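Local coordinates for WbbZ protein (PDB 6X1L), which is functionally uncharacterised but belongs to the polysaccharide pyruvyl transferase family, and so probably transfers pyruvyl groups onto a bacterial surface polysaccharide, at residues 41-44 with 45-48; 146-149 with 150-154. All coordinates share one frame; numbering follows the deposited sequence.

In the fold
Contact 1 is two successive turns of helix 33-48, buried over six of its eight residues; contact 2 is the loop after strand 144-146, which passes into a short 3-10 turn and is only partly buried. They hold neighbouring elements, their centres about 11 Å apart. The two touch directly: Ala41 CB lies 3.2 Å from Met150 O, and Phe45 CB 3.6 Å from selenomethionine Met150 CE, while the rings of Phe45 and Tyr153 pack edge-to-face. In 41-48 the bonds across the contact are regular helical backbone bonds and the side chains meet through apolar groups; in 146-154 a carboxylate joins the backbone in holding the turn.

Contact 1. Residues 41-44 with 45-48; sequences ATYD and FFER
Thr42 supplies one face of the Phe46 ring. Its carbonyl O stands 3.4 Å above the plane, displaced toward the rim, and its methyl CG2 comes over the same face as a CH-pi contact, 4.0 Å from the ring centroid and 28° off the normal. With CG2 anti to the backbone N, the methyl reaches up the helix alongside Phe46, while OG1 turns to Ile38 O one turn earlier. Tyr43 touches the Phe46 ring more loosely and obliquely, its CD1 4.5 Å from CD2 of Phe46. The Phe45 ring meets Thr42 O at its edge, near its plane, and has CE1 of Phe46 at the edge as well. These contacts lie near the end of helix 33-48, the crossover helix of a beta-alpha-beta unit with strands 23-27 and 53-55 in the parallel six-stranded sheet. Beyond the helix, Phe46 meets the ring of Tyr53 on the following strand, and Phe45 that of Phe11 in helix 6-21. Four i to i+4 backbone bonds run through the two turns; Phe46 N to Thr42 O, at 2.9 Å and 160°, joins the same two residues as the CH-pi contact. Thr42 O therefore serves as a backbone acceptor and also as a neighbour of both aromatic rings. Glu47 CG folds over the Tyr43 carbonyl, 3.2 Å from its O, and the chain runs on extended beyond it. Asp44 OD1 and Glu47 OE2 stay 5.4 Å apart; Arg207 bridges both carboxylates and Lys158 also bridges Asp44 OD1, which would probably offset the repulsion expected of two like charges, while OD2 of Asp44 receives bonds from Tyr159 OH and Asp155 N.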
loop_
_atom_site.group_PDB
_atom_site.type_symbol
_atom_site.label_atom_id
_atom_site.label_comp_id
_atom_site.label_asym_id
_atom_site.label_seq_id
_atom_site.Cartn_x
_atom_site.Cartn_y
_atom_site.Cartn_z
ATOM N N ALA A 41 14.057 3.553 -3.873
ATOM C CA ALA A 41 15.375 3.365 -4.475
ATOM C C ALA A 41 16.321 4.514 -4.150
ATOM O O ALA A 41 17.531 4.301 -4.012
ATOM C CB ALA A 41 15.237 3.210 -5.987
ATOM N N THR A 42 15.798 5.734 -4.029
ATOM C CA THR A 42 16.650 6.854 -3.641
ATOM C C THR A 42 17.128 6.703 -2.203
ATOM O O THR A 42 18.283 7.010 -1.892
ATOM C CB THR A 42 15.900 8.172 -3.829
ATOM O OG1 THR A 42 15.440 8.267 -5.182
ATOM C CG2 THR A 42 16.817 9.352 -3.541
ATOM N N TYR A 43 16.261 6.213 -1.311
ATOM C CA TYR A 43 16.700 5.970 0.059
ATOM C C TYR A 43 17.732 4.851 0.108
ATOM O O TYR A 43 18.700 4.928 0.872
ATOM C CB TYR A 43 15.494 5.661 0.952
ATOM C CG TYR A 43 14.546 6.834 1.069
ATOM C CD1 TYR A 43 15.021 8.100 1.384
ATOM C CD2 TYR A 43 13.186 6.686 0.830
ATOM C CE1 TYR A 43 14.169 9.184 1.480
ATOM C CE2 TYR A 43 12.320 7.765 0.921
ATOM C CZ TYR A 43 12.818 9.012 1.247
ATOM O OH TYR A 43 11.964 10.087 1.339
ATOM N N ASP A 44 17.544 3.804 -0.702
ATOM C CA ASP A 44 18.560 2.762 -0.812
ATOM C C ASP A 44 19.874 3.339 -1.324
ATOM O O ASP A 44 20.956 2.957 -0.861
ATOM C CB ASP A 44 18.070 1.651 -1.742
ATOM C CG ASP A 44 16.842 0.930 -1.198
ATOM O OD1 ASP A 44 16.453 1.206 -0.047
ATOM O OD2 ASP A 44 16.266 0.093 -1.924
ATOM N N PHE A 45 19.794 4.265 -2.278
ATOM C CA PHE A 45 20.997 4.869 -2.846
ATOM C C PHE A 45 21.738 5.714 -1.815
ATOM O O PHE A 45 22.970 5.657 -1.729
ATOM C CB PHE A 45 20.616 5.705 -4.064
ATOM C CG PHE A 45 21.745 6.544 -4.602
ATOM C CD1 PHE A 45 22.678 6.000 -5.463
ATOM C CD2 PHE A 45 21.865 7.875 -4.248
ATOM C CE1 PHE A 45 23.714 6.771 -5.962
ATOM C CE2 PHE A 45 22.900 8.644 -4.737
ATOM C CZ PHE A 45 23.824 8.094 -5.597
ATOM N N PHE A 46 21.008 6.504 -1.023
ATOM C CA PHE A 46 21.646 7.308 0.016
ATOM C C PHE A 46 22.336 6.430 1.053
ATOM O O PHE A 46 23.478 6.699 1.445
ATOM C CB PHE A 46 20.613 8.204 0.699
ATOM C CG PHE A 46 20.113 9.326 -0.163
ATOM C CD1 PHE A 46 20.871 9.800 -1.219
ATOM C CD2 PHE A 46 18.882 9.914 0.089
ATOM C CE1 PHE A 46 20.413 10.836 -2.012
ATOM C CE2 PHE A 46 18.418 10.950 -0.697
ATOM C CZ PHE A 46 19.186 11.414 -1.750
ATOM N N GLU A 47 21.656 5.380 1.513
ATOM C CA GLU A 47 22.225 4.535 2.557
ATOM C C GLU A 47 23.451 3.782 2.057
ATOM O O GLU A 47 24.427 3.615 2.798
ATOM C CB GLU A 47 21.167 3.558 3.075
ATOM C CG GLU A 47 19.987 4.228 3.761
ATOM C CD GLU A 47 18.979 3.226 4.304
ATOM O OE1 GLU A 47 17.842 3.635 4.629
ATOM O OE2 GLU A 47 19.322 2.029 4.403
ATOM N N ARG A 48 23.426 3.328 0.802
ATOM C CA ARG A 48 24.539 2.533 0.293
ATOM C C ARG A 48 25.780 3.384 0.053
ATOM O O ARG A 48 26.901 2.862 0.084
ATOM C CB ARG A 48 24.125 1.814 -0.990
ATOM C CG ARG A 48 25.051 0.678 -1.380
ATOM C CD ARG A 48 25.768 0.982 -2.675
ATOM N NE ARG A 48 24.832 1.075 -3.791
ATOM C CZ ARG A 48 25.186 1.363 -5.038
ATOM N NH1 ARG A 48 26.459 1.590 -5.334
ATOM N NH2 ARG A 48 24.266 1.423 -5.990
#

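Contact 2. Residues 146-149 with 150-154; sequences ITDD and MAFYL
Asp149 grips the start of the turn twice, once through its side chain and once through its backbone. OD2 accepts the N-H of Ala151 at 2.9 Å with an angle of 158°, which makes an Asx turn, and the peptide O of Asp149 accepts Phe152 N at 3.2 Å. Neither acceptor is met in its plane: each donor stands about 44° out, over the carboxylate in one case and over the carbonyl in the other. With its CG anti to the backbone N (chi1 180°), Asp149 lays the carboxylate against the first turn of the 3-10 segment, where OD2 also sits 3.2 Å from Ala151 CB. A water joins in, accepting the N-H of selenomethionine Met150 at 2.9 Å and giving a weak bond to OD1. This is the tight part, at the junction where the loop turns into 150-153; with helix 228-236 packing on Ala151, it links the edge strand 144-146 of the six-stranded sheet to helices of the other half of the chain. The other side, partly exposed, is looser and rests on carbon contacts. Asp148 CB lies 3.7 Å from Phe152 CD2, an oblique approach to the ring, and Asp149 CB is 4.0 Å from Phe152 CE2. Only the Asp149 carbonyl O comes closer, at the ring edge in its plane, 3.3 Å from CD2. Asp148 sends OD1 away to Ser258 in helix 250-259, and Phe152 rests on the same helix. The Asp149 carboxylate is thus held from several directions, and its rotation is fixed by a salt bridge from Arg125 to OD1 and by Ala151 N and His229 NE2 on OD2.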
loop_
_atom_site.group_PDB
_atom_site.type_symbol
_atom_site.label_atom_id
_atom_site.label_comp_id
_atom_site.label_asym_id
_atom_site.label_seq_id
_atom_site.Cartn_x
_atom_site.Cartn_y
_atom_site.Cartn_z
ATOM N N ILE A 146 23.128 12.010 -17.950
ATOM C CA ILE A 146 22.151 10.991 -18.304
ATOM C C ILE A 146 22.490 9.712 -17.551
ATOM O O ILE A 146 23.661 9.319 -17.472
ATOM C CB ILE A 146 22.103 10.745 -19.826
ATOM C CG1 ILE A 146 21.036 9.704 -20.172
ATOM C CG2 ILE A 146 23.467 10.329 -20.359
ATOM C CD1 ILE A 146 20.686 9.658 -21.640
ATOM N N THR A 147 21.471 9.074 -16.981
ATOM C CA THR A 147 21.663 7.832 -16.246
ATOM C C THR A 147 20.292 7.206 -16.032
ATOM O O THR A 147 19.260 7.818 -16.316
ATOM C CB THR A 147 22.399 8.073 -14.920
ATOM O OG1 THR A 147 22.678 6.822 -14.281
ATOM C CG2 THR A 147 21.580 8.957 -13.995
ATOM N N ASP A 148 20.293 5.970 -15.543
ATOM C CA ASP A 148 19.047 5.233 -15.374
ATOM C C ASP A 148 18.152 5.881 -14.325
ATOM O O ASP A 148 18.621 6.507 -13.371
ATOM C CB ASP A 148 19.334 3.784 -14.975
ATOM C CG ASP A 148 19.868 2.958 -16.127
ATOM O OD1 ASP A 148 19.336 3.084 -17.250
ATOM O OD2 ASP A 148 20.824 2.184 -15.908
ATOM N N ASP A 149 16.841 5.726 -14.519
ATOM C CA ASP A 149 15.874 6.022 -13.469
ATOM C C ASP A 149 16.332 5.407 -12.153
ATOM O O ASP A 149 16.968 4.349 -12.128
ATOM C CB ASP A 149 14.493 5.484 -13.859
ATOM C CG ASP A 149 13.428 5.756 -12.800
ATOM O OD1 ASP A 149 12.818 6.849 -12.820
ATOM O OD2 ASP A 149 13.194 4.872 -11.948
HETATM N N MSE A 150 16.033 6.092 -11.052
HETATM C CA MSE A 150 16.487 5.655 -9.732
HETATM C C MSE A 150 16.059 4.221 -9.399
HETATM O O MSE A 150 16.798 3.494 -8.730
HETATM C CB MSE A 150 15.974 6.598 -8.639
HETATM C CG MSE A 150 16.565 7.997 -8.663
HETATM SE SE MSE A 150 18.516 8.020 -8.547
HETATM C CE MSE A 150 18.752 7.252 -6.772
ATOM N N ALA A 151 14.882 3.810 -9.884
ATOM C CA ALA A 151 14.350 2.499 -9.514
ATOM C C ALA A 151 15.284 1.360 -9.899
ATOM O O ALA A 151 15.217 0.287 -9.292
ATOM C CB ALA A 151 12.974 2.278 -10.143
ATOM N N PHE A 152 16.170 1.561 -10.875
ATOM C CA PHE A 152 17.138 0.509 -11.149
ATOM C C PHE A 152 18.148 0.351 -10.018
ATOM O O PHE A 152 18.821 -0.683 -9.950
ATOM C CB PHE A 152 17.821 0.772 -12.494
ATOM C CG PHE A 152 16.871 0.705 -13.660
ATOM C CD1 PHE A 152 16.556 -0.514 -14.247
ATOM C CD2 PHE A 152 16.256 1.850 -14.138
ATOM C CE1 PHE A 152 15.663 -0.588 -15.302
ATOM C CE2 PHE A 152 15.364 1.787 -15.197
ATOM C CZ PHE A 152 15.066 0.564 -15.779
ATOM N N TYR A 153 18.232 1.324 -9.107
ATOM C CA TYR A 153 19.060 1.219 -7.909
ATOM C C TYR A 153 18.371 0.487 -6.763
ATOM O O TYR A 153 18.956 0.387 -5.681
ATOM C CB TYR A 153 19.474 2.608 -7.413
ATOM C CG TYR A 153 20.688 3.191 -8.101
ATOM C CD1 TYR A 153 21.969 2.928 -7.628
ATOM C CD2 TYR A 153 20.554 4.014 -9.211
ATOM C CE1 TYR A 153 23.084 3.459 -8.247
ATOM C CE2 TYR A 153 21.664 4.552 -9.838
ATOM C CZ TYR A 153 22.925 4.270 -9.350
ATOM O OH TYR A 153 24.033 4.801 -9.969
ATOM N N LEU A 154 17.151 -0.007 -6.964
ATOM C CA LEU A 154 16.403 -0.620 -5.869
ATOM C C LEU A 154 17.131 -1.850 -5.339
ATOM O O LEU A 154 17.501 -2.746 -6.101
ATOM C CB LEU A 154 15.001 -0.995 -6.349
ATOM C CG LEU A 154 13.957 -1.389 -5.299
ATOM C CD1 LEU A 154 13.536 -0.181 -4.479
ATOM C CD2 LEU A 154 12.759 -2.022 -5.985
HETATM O O HOH W 1 14.302 8.397 -11.237
#